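Local coordinates for protein endoglucanase (Clostridium thermocellum, PDB 2E0P) that probably hydrolyses beta-1,4-glucan chains of cellulose and xyloglucan, this chain being the family 44 glycoside hydrolase part of a larger multidomain enzyme, at residues A356-D361 / V386-F391; A40-G45 / T390-A395. One frame throughout, in Å; residues are numbered along the deposited sequence.

Contact 1 of 2, residues A356-D361 / V386-F391. With BGC (beta-D-glucopyranose), chain B.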
ATOM      1  N   ALA A 356      -2.116  -5.902  -3.383  1.00  7.90           N
ATOM      2  CA  ALA A 356      -1.916  -4.750  -2.508  1.00  9.38           C
ATOM      3  C   ALA A 356      -0.561  -4.104  -2.757  1.00  9.32           C
ATOM      4  O   ALA A 356       0.420  -4.802  -3.049  1.00 10.42           O
ATOM      5  CB  ALA A 356      -2.025  -5.172  -1.038  1.00  8.74           C
ATOM      6  N   ILE A 357      -0.519  -2.772  -2.671  1.00  8.47           N
ATOM      7  CA  ILE A 357       0.726  -2.016  -2.838  1.00  7.94           C
ATOM      8  C   ILE A 357       0.932  -1.464  -1.435  1.00  9.57           C
ATOM      9  O   ILE A 357       0.385  -0.416  -1.076  1.00  9.35           O
ATOM     10  CB  ILE A 357       0.573  -0.852  -3.836  1.00  8.30           C
ATOM     11  CG1 ILE A 357      -0.066  -1.355  -5.134  1.00  9.94           C
ATOM     12  CG2 ILE A 357       1.945  -0.222  -4.102  1.00  9.54           C
ATOM     13  CD1 ILE A 357       0.707  -2.500  -5.821  1.00 11.38           C
ATOM     14  N   THR A 358       1.708  -2.189  -0.635  1.00  8.56           N
ATOM     15  CA  THR A 358       1.881  -1.814   0.760  1.00  8.44           C
ATOM     16  C   THR A 358       2.885  -0.727   1.097  1.00  9.01           C
ATOM     17  O   THR A 358       2.994  -0.320   2.252  1.00  9.35           O
ATOM     18  CB  THR A 358       2.138  -3.053   1.618  1.00  8.97           C
ATOM     19  OG1 THR A 358       3.294  -3.733   1.132  1.00 10.84           O
ATOM     20  CG2 THR A 358       0.931  -3.980   1.569  1.00  9.81           C
ATOM     21  N   GLU A 359       3.648  -0.293   0.101  1.00  8.12           N
ATOM     22  CA  GLU A 359       4.549   0.852   0.259  1.00  7.74           C
ATOM     23  C   GLU A 359       4.668   1.499  -1.116  1.00  9.09           C
ATOM     24  O   GLU A 359       4.791   0.799  -2.125  1.00  9.55           O
ATOM     25  CB  GLU A 359       5.955   0.457   0.735  1.00  9.07           C
ATOM     26  CG  GLU A 359       6.053   0.147   2.227  1.00  9.00           C
ATOM     27  CD  GLU A 359       7.477  -0.146   2.661  1.00 11.75           C
ATOM     28  OE1 GLU A 359       8.404   0.443   2.065  1.00 13.04           O
ATOM     29  OE2 GLU A 359       7.669  -0.949   3.604  1.00 10.45           O
ATOM     30  N   TYR A 360       4.610   2.829  -1.151  1.00  9.72           N
ATOM     31  CA  TYR A 360       4.778   3.592  -2.389  1.00  9.93           C
ATOM     32  C   TYR A 360       4.895   5.057  -2.001  1.00  9.04           C
ATOM     33  O   TYR A 360       4.503   5.451  -0.892  1.00 10.14           O
ATOM     34  CB  TYR A 360       3.601   3.385  -3.358  1.00  8.20           C
ATOM     35  CG  TYR A 360       2.294   3.990  -2.887  1.00  9.43           C
ATOM     36  CD1 TYR A 360       1.975   5.315  -3.193  1.00  8.84           C
ATOM     37  CD2 TYR A 360       1.401   3.255  -2.105  1.00  9.36           C
ATOM     38  CE1 TYR A 360       0.803   5.900  -2.722  1.00  9.95           C
ATOM     39  CE2 TYR A 360       0.208   3.826  -1.629  1.00  7.51           C
ATOM     40  CZ  TYR A 360      -0.075   5.156  -1.941  1.00  8.44           C
ATOM     41  OH  TYR A 360      -1.219   5.759  -1.457  1.00  8.89           O
ATOM     42  N   ASP A 361       5.462   5.851  -2.903  1.00  8.19           N
ATOM     43  CA  ASP A 361       5.630   7.286  -2.682  1.00  9.02           C
ATOM     44  C   ASP A 361       6.036   7.875  -4.027  1.00  9.37           C
ATOM     45  O   ASP A 361       7.060   7.491  -4.587  1.00 10.78           O
ATOM     46  CB  ASP A 361       6.719   7.528  -1.618  1.00 11.33           C
ATOM     47  CG  ASP A 361       7.051   9.008  -1.414  1.00 12.17           C
ATOM     48  OD1 ASP A 361       6.273   9.887  -1.833  1.00 11.65           O
ATOM     49  OD2 ASP A 361       8.107   9.284  -0.803  1.00 14.48           O
ATOM     50  N   VAL A 386      -7.170  -2.726  -7.140  1.00 10.75           N
ATOM     51  CA  VAL A 386      -6.225  -2.969  -6.064  1.00  9.21           C
ATOM     52  C   VAL A 386      -7.049  -3.111  -4.773  1.00  8.47           C
ATOM     53  O   VAL A 386      -8.044  -2.401  -4.564  1.00 10.09           O
ATOM     54  CB  VAL A 386      -5.215  -1.806  -5.953  1.00  8.61           C
ATOM     55  CG1 VAL A 386      -4.419  -1.930  -4.676  1.00  9.72           C
ATOM     56  CG2 VAL A 386      -4.289  -1.824  -7.167  1.00 10.07           C
ATOM     57  N   TYR A 387      -6.647  -4.047  -3.919  1.00  7.96           N
ATOM     58  CA  TYR A 387      -7.375  -4.322  -2.683  1.00  9.32           C
ATOM     59  C   TYR A 387      -7.002  -3.451  -1.486  1.00  9.48           C
ATOM     60  O   TYR A 387      -7.871  -3.029  -0.710  1.00 10.39           O
ATOM     61  CB  TYR A 387      -7.177  -5.797  -2.318  1.00  9.08           C
ATOM     62  CG  TYR A 387      -7.815  -6.229  -1.015  1.00  9.59           C
ATOM     63  CD1 TYR A 387      -9.203  -6.238  -0.870  1.00 11.56           C
ATOM     64  CD2 TYR A 387      -7.036  -6.670   0.055  1.00  9.01           C
ATOM     65  CE1 TYR A 387      -9.804  -6.688   0.306  1.00 11.95           C
ATOM     66  CE2 TYR A 387      -7.626  -7.121   1.243  1.00 11.21           C
ATOM     67  CZ  TYR A 387      -9.016  -7.131   1.352  1.00 12.27           C
ATOM     68  OH  TYR A 387      -9.623  -7.614   2.495  1.00 12.64           O
ATOM     69  N   LEU A 388      -5.710  -3.190  -1.328  1.00  8.82           N
ATOM     70  CA  LEU A 388      -5.251  -2.399  -0.202  1.00  8.43           C
ATOM     71  C   LEU A 388      -3.985  -1.666  -0.600  1.00  9.17           C
ATOM     72  O   LEU A 388      -3.181  -2.175  -1.386  1.00  8.79           O
ATOM     73  CB  LEU A 388      -4.987  -3.329   1.001  1.00  9.39           C
ATOM     74  CG  LEU A 388      -4.449  -2.681   2.287  1.00  8.34           C
ATOM     75  CD1 LEU A 388      -4.934  -3.474   3.498  1.00 10.52           C
ATOM     76  CD2 LEU A 388      -2.911  -2.614   2.256  1.00  7.82           C
ATOM     77  N   ALA A 389      -3.821  -0.450  -0.101  1.00  8.21           N
ATOM     78  CA  ALA A 389      -2.604   0.291  -0.401  1.00  8.51           C
ATOM     79  C   ALA A 389      -2.275   1.157   0.788  1.00  9.15           C
ATOM     80  O   ALA A 389      -3.174   1.684   1.451  1.00  8.49           O
ATOM     81  CB  ALA A 389      -2.776   1.145  -1.655  1.00  9.98           C
ATOM     82  N   THR A 390      -0.985   1.285   1.069  1.00  7.67           N
ATOM     83  CA  THR A 390      -0.530   2.092   2.192  1.00  8.12           C
ATOM     84  C   THR A 390       0.686   2.926   1.808  1.00  8.73           C
ATOM     85  O   THR A 390       1.765   2.412   1.519  1.00  8.24           O
ATOM     86  CB  THR A 390      -0.223   1.211   3.454  1.00  8.86           C
ATOM     87  OG1 THR A 390       0.454   0.007   3.068  1.00 10.57           O
ATOM     88  CG2 THR A 390      -1.531   0.826   4.167  1.00  7.60           C
ATOM     89  N   PHE A 391       0.484   4.237   1.786  1.00  8.40           N
ATOM     90  CA  PHE A 391       1.541   5.174   1.453  1.00  8.57           C
ATOM     91  C   PHE A 391       2.659   5.102   2.501  1.00  9.24           C
ATOM     92  O   PHE A 391       2.384   4.876   3.690  1.00  7.89           O
ATOM     93  CB  PHE A 391       0.938   6.589   1.432  1.00  9.20           C
ATOM     94  CG  PHE A 391       1.955   7.690   1.353  1.00  7.96           C
ATOM     95  CD1 PHE A 391       2.652   7.930   0.170  1.00  9.58           C
ATOM     96  CD2 PHE A 391       2.202   8.504   2.455  1.00  9.59           C
ATOM     97  CE1 PHE A 391       3.578   8.967   0.090  1.00  9.92           C
ATOM     98  CE2 PHE A 391       3.133   9.549   2.378  1.00 11.01           C
ATOM     99  CZ  PHE A 391       3.817   9.774   1.191  1.00 10.14           C
TER
HETATM  100  C2  BGC B   1      10.608  -0.044   3.290  0.90 36.25           C
HETATM  101  C3  BGC B   1      11.132   0.758   4.490  0.90 35.23           C
HETATM  102  C4  BGC B   1      11.928   1.972   3.999  0.90 35.29           C
HETATM  103  C5  BGC B   1      11.137   2.584   2.866  0.90 36.96           C
HETATM  104  C6  BGC B   1      11.906   3.817   2.388  0.90 38.95           C
HETATM  105  C1  BGC B   1      11.405   0.260   2.021  0.90 36.55           C
HETATM  106  O1  BGC B   1      12.810  -0.018   1.994  0.90 38.41           O
HETATM  107  O2  BGC B   1      10.490  -1.453   3.516  0.90 30.49           O
HETATM  108  O3  BGC B   1      11.771  -0.018   5.504  0.90 35.99           O
HETATM  109  O4  BGC B   1      12.243   3.009   4.953  0.90 31.51           O
HETATM  110  O5  BGC B   1      11.106   1.649   1.762  0.90 38.42           O
HETATM  111  O6  BGC B   1      11.127   4.561   1.449  0.90 37.90           O
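Phe391 and Tyr360 make an edge-to-face aromatic pair on two neighbouring strands of the family's (beta/alpha)8 barrel. Helix 368-383 joins these strands, 354-360 and 388-391, in a beta-alpha-beta unit. Phe391 directs its edge at the tyrosine face, with centroids 5.8 Å apart and planes at 66°. The backbone of Phe391 uses the same ring: its CA sits 3.9 Å from the centroid of the Tyr360 ring, over the face and offset toward the rim, a CH-pi contact. Tyr360 reaches this place because its CG lies between the backbone N and the carbonyl carbon (chi1 69°), which swings the ring across the neighbouring strand. There CE2 of Tyr360 also approaches CB of Ala389, at 4.0 Å, and the hydroxyl is fixed by Gln374 of the connecting helix. Beyond the pair, Asp361 OD1 lies at the edge of the Phe391 ring, near its plane and 3.4 Å from CE1; the same oxygen accepts a bond from Gly363 N.

Parallel pairing carries the remainder. Ala356 faces Leu388 and Ile357 faces Ala389, and the backbone bonds are Ile357 N to Leu388 O (3.0 Å) and Thr390 N to Ile357 O (3.1 Å). Past these bridges a side chain takes over: the hydroxyl of Thr390 donates to Thr358 O, with OG1 2.7 Å from that oxygen and 43° above the carbonyl plane. Asn31 ND2 is a second donor to Thr358 O, a buried carbonyl thus held by two bonds. The chain then turns a corner at Glu359, whose OE1 is hydrogen-bonded to Tyr285 OH and whose OE2 forms a salt bridge with Arg42 NH1 and accepts a hydrogen bond from glucose O2 at 2.9 Å.

Contact 2 of 2, residues A40-G45 / T390-A395. With ZN (zinc ion), chain F; BGC (beta-D-glucopyranose), chain B.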
ATOM      1  N   ALA A  40      -6.774   2.283   6.098  1.00 11.01           N
ATOM      2  CA  ALA A  40      -5.996   1.084   6.388  1.00 10.68           C
ATOM      3  C   ALA A  40      -4.698   1.549   7.021  1.00  9.64           C
ATOM      4  O   ALA A  40      -4.190   2.620   6.683  1.00  9.40           O
ATOM      5  CB  ALA A  40      -5.703   0.298   5.105  1.00 10.94           C
ATOM      6  N   LYS A  41      -4.192   0.764   7.965  1.00 10.18           N
ATOM      7  CA  LYS A  41      -2.930   1.062   8.629  1.00  9.71           C
ATOM      8  C   LYS A  41      -2.054  -0.183   8.608  1.00 10.60           C
ATOM      9  O   LYS A  41      -2.486  -1.271   8.998  1.00 10.57           O
ATOM     10  CB  LYS A  41      -3.142   1.497  10.093  1.00 10.12           C
ATOM     11  CG  LYS A  41      -3.619   2.939  10.282  1.00 11.81           C
ATOM     12  CD  LYS A  41      -2.678   3.984   9.658  1.00 12.96           C
ATOM     13  CE  LYS A  41      -1.236   3.910  10.193  1.00 12.59           C
ATOM     14  NZ  LYS A  41      -1.136   4.194  11.655  1.00 14.25           N
ATOM     15  N   ARG A  42      -0.822  -0.012   8.143  1.00 11.10           N
ATOM     16  CA  ARG A  42       0.132  -1.114   8.083  1.00 11.00           C
ATOM     17  C   ARG A  42       1.275  -0.914   9.053  1.00 10.23           C
ATOM     18  O   ARG A  42       1.901   0.151   9.079  1.00  9.95           O
ATOM     19  CB  ARG A  42       0.721  -1.239   6.669  1.00 10.50           C
ATOM     20  CG  ARG A  42       1.977  -2.130   6.570  1.00 10.67           C
ATOM     21  CD  ARG A  42       2.354  -2.337   5.088  1.00 10.27           C
ATOM     22  NE  ARG A  42       3.478  -3.248   4.844  1.00 10.80           N
ATOM     23  CZ  ARG A  42       4.760  -2.892   4.760  1.00 10.64           C
ATOM     24  NH1 ARG A  42       5.127  -1.627   4.917  1.00  9.39           N
ATOM     25  NH2 ARG A  42       5.682  -3.800   4.442  1.00 11.75           N
ATOM     26  N   PHE A  43       1.528  -1.945   9.855  1.00 10.06           N
ATOM     27  CA  PHE A  43       2.646  -1.980  10.795  1.00 10.70           C
ATOM     28  C   PHE A  43       3.636  -2.821   9.996  1.00 10.70           C
ATOM     29  O   PHE A  43       3.512  -4.052   9.945  1.00 10.42           O
ATOM     30  CB  PHE A  43       2.249  -2.721  12.079  1.00 10.30           C
ATOM     31  CG  PHE A  43       3.407  -2.996  13.012  1.00  9.87           C
ATOM     32  CD1 PHE A  43       4.061  -1.954  13.664  1.00 10.96           C
ATOM     33  CD2 PHE A  43       3.844  -4.304  13.228  1.00  9.83           C
ATOM     34  CE1 PHE A  43       5.147  -2.210  14.528  1.00 10.49           C
ATOM     35  CE2 PHE A  43       4.922  -4.572  14.085  1.00 10.21           C
ATOM     36  CZ  PHE A  43       5.574  -3.522  14.737  1.00 10.62           C
ATOM     37  N   GLY A  44       4.595  -2.156   9.355  1.00  9.57           N
ATOM     38  CA  GLY A  44       5.545  -2.870   8.526  1.00 11.30           C
ATOM     39  C   GLY A  44       6.812  -2.091   8.271  1.00 10.99           C
ATOM     40  O   GLY A  44       7.068  -1.085   8.920  1.00 12.43           O
ATOM     41  N   GLY A  45       7.609  -2.559   7.314  1.00 10.89           N
ATOM     42  CA  GLY A  45       8.850  -1.879   7.031  1.00 11.96           C
ATOM     43  C   GLY A  45      10.029  -2.534   7.721  1.00 10.81           C
ATOM     44  O   GLY A  45       9.878  -3.500   8.477  1.00 10.66           O
ATOM     45  N   THR A 390      -0.985   1.285   1.069  1.00  7.67           N
ATOM     46  CA  THR A 390      -0.530   2.092   2.192  1.00  8.12           C
ATOM     47  C   THR A 390       0.686   2.926   1.808  1.00  8.73           C
ATOM     48  O   THR A 390       1.765   2.412   1.519  1.00  8.24           O
ATOM     49  CB  THR A 390      -0.223   1.211   3.454  1.00  8.86           C
ATOM     50  OG1 THR A 390       0.454   0.007   3.068  1.00 10.57           O
ATOM     51  CG2 THR A 390      -1.531   0.826   4.167  1.00  7.60           C
ATOM     52  N   PHE A 391       0.484   4.237   1.786  1.00  8.40           N
ATOM     53  CA  PHE A 391       1.541   5.174   1.453  1.00  8.57           C
ATOM     54  C   PHE A 391       2.659   5.102   2.501  1.00  9.24           C
ATOM     55  O   PHE A 391       2.384   4.876   3.690  1.00  7.89           O
ATOM     56  CB  PHE A 391       0.938   6.589   1.432  1.00  9.20           C
ATOM     57  CG  PHE A 391       1.955   7.690   1.353  1.00  7.96           C
ATOM     58  CD1 PHE A 391       2.652   7.930   0.170  1.00  9.58           C
ATOM     59  CD2 PHE A 391       2.202   8.504   2.455  1.00  9.59           C
ATOM     60  CE1 PHE A 391       3.578   8.967   0.090  1.00  9.92           C
ATOM     61  CE2 PHE A 391       3.133   9.549   2.378  1.00 11.01           C
ATOM     62  CZ  PHE A 391       3.817   9.774   1.191  1.00 10.14           C
ATOM     63  N   TRP A 392       3.908   5.262   2.062  1.00  8.35           N
ATOM     64  CA  TRP A 392       5.033   5.300   2.993  1.00 10.11           C
ATOM     65  C   TRP A 392       5.589   6.722   2.965  1.00 10.51           C
ATOM     66  O   TRP A 392       6.118   7.182   1.943  1.00 10.46           O
ATOM     67  CB  TRP A 392       6.140   4.310   2.612  1.00 11.72           C
ATOM     68  CG  TRP A 392       7.269   4.304   3.626  1.00 10.95           C
ATOM     69  CD1 TRP A 392       8.314   5.182   3.709  1.00 13.58           C
ATOM     70  CD2 TRP A 392       7.392   3.425   4.751  1.00 11.53           C
ATOM     71  NE1 TRP A 392       9.083   4.902   4.825  1.00 13.22           N
ATOM     72  CE2 TRP A 392       8.534   3.830   5.480  1.00 11.42           C
ATOM     73  CE3 TRP A 392       6.645   2.329   5.213  1.00 10.78           C
ATOM     74  CZ2 TRP A 392       8.947   3.176   6.653  1.00 13.22           C
ATOM     75  CZ3 TRP A 392       7.054   1.679   6.374  1.00 12.51           C
ATOM     76  CH2 TRP A 392       8.196   2.107   7.082  1.00 12.68           C
ATOM     77  N   GLY A 393       5.465   7.416   4.091  1.00  9.28           N
ATOM     78  CA  GLY A 393       5.936   8.787   4.176  1.00  9.64           C
ATOM     79  C   GLY A 393       5.340   9.439   5.407  1.00 10.67           C
ATOM     80  O   GLY A 393       4.306   8.972   5.898  1.00 11.87           O
ATOM     81  N   ASP A 394       5.957  10.519   5.895  1.00 11.52           N
ATOM     82  CA  ASP A 394       5.458  11.164   7.109  1.00 11.73           C
ATOM     83  C   ASP A 394       4.463  12.306   6.909  1.00 12.02           C
ATOM     84  O   ASP A 394       4.084  12.637   5.787  1.00 10.95           O
ATOM     85  CB  ASP A 394       6.625  11.630   8.004  1.00 13.76           C
ATOM     86  CG  ASP A 394       7.448  12.735   7.384  1.00 16.90           C
ATOM     87  OD1 ASP A 394       6.887  13.554   6.637  1.00 15.76           O
ATOM     88  OD2 ASP A 394       8.671  12.796   7.656  1.00 22.05           O
ATOM     89  N   ALA A 395       4.042  12.897   8.022  1.00 11.24           N
ATOM     90  CA  ALA A 395       3.055  13.976   8.018  1.00 10.88           C
ATOM     91  C   ALA A 395       3.471  15.288   7.356  1.00 10.69           C
ATOM     92  O   ALA A 395       2.647  16.214   7.239  1.00  9.62           O
ATOM     93  CB  ALA A 395       2.593  14.244   9.452  1.00 11.79           C
TER
HETATM   94 ZN    ZN F 700       0.739  16.726   7.246  1.00 10.99          ZN
HETATM   95  C2  BGC B   1      10.608  -0.044   3.290  0.90 36.25           C
HETATM   96  C3  BGC B   1      11.132   0.758   4.490  0.90 35.23           C
HETATM   97  C4  BGC B   1      11.928   1.972   3.999  0.90 35.29           C
HETATM   98  C5  BGC B   1      11.137   2.584   2.866  0.90 36.96           C
HETATM   99  C6  BGC B   1      11.906   3.817   2.388  0.90 38.95           C
HETATM  100  C1  BGC B   1      11.405   0.260   2.021  0.90 36.55           C
HETATM  101  O1  BGC B   1      12.810  -0.018   1.994  0.90 38.41           O
HETATM  102  O2  BGC B   1      10.490  -1.453   3.516  0.90 30.49           O
HETATM  103  O3  BGC B   1      11.771  -0.018   5.504  0.90 35.99           O
HETATM  104  O4  BGC B   1      12.243   3.009   4.953  0.90 31.51           O
HETATM  105  O5  BGC B   1      11.106   1.649   1.762  0.90 38.42           O
HETATM  106  O6  BGC B   1      11.127   4.561   1.449  0.90 37.90           O
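Arg42 passes Thr390 at about a right angle, bringing its CD to 3.6 Å from Thr390 OG1 and its CB to 3.9 Å from Thr390 CG2. With CG trans to the backbone N (chi1 166°) and the chain extended as far as NE, the arginine runs past the threonine and delivers its guanidinium beside Trp392. The two flat groups do not stack: their planes stand 70° apart, and Trp392 CZ3 lies near the guanidinium plane, at its edge, 4.1 Å from NH1. Gly44 CA is over the centre of one guanidinium face. The same NH1 is hydrogen-bonded to Asn31 OD1, which with the carboxylate partner limits how far the group can turn.

The benzo end of the indole abuts the glycines. Gly44 O lies in the ring plane, at the edge, 3.8 Å from CZ3, while Gly45 CA approaches the same carbon at 4.0 Å. One indole face is left to the sugar: glucose C5 stands over it, offset toward the rim and 3.7 Å from Trp392 NE1. Farther along the chain, Ala395 O binds the zinc ion at 2.0 Å, with Asp35 and Glu401 completing the protein ligands. An aromatic platform under a pyranose, beside a charged network at the C-terminal mouth of a (beta/alpha)8 barrel, is characteristic of a glycoside hydrolase substrate cleft.

Overall arrangement
After strand 8-22 of the mixed sheet, the chain enters the barrel with strands 26-30 and 41-43; the latter begins contact 2. Contact 2 closes only 344 residues later, at 390-395, after the chain has passed through the intervening barrel strands. Contact 1 is nested inside that span, closing a 24-residue loop through helix 368-383. Contact 1 joins strands adjacent in the sheet; contact 2 reaches from strand 388-391 to strand 41-43, with strand 26-30 bonded to the latter. Thr390 and Phe391 belong to both. Two further links tie them: the Arg42-Glu359 bridge and a probable hydrogen bond between Tyr360 O and Trp392 N. Both contacts touch the same glucose.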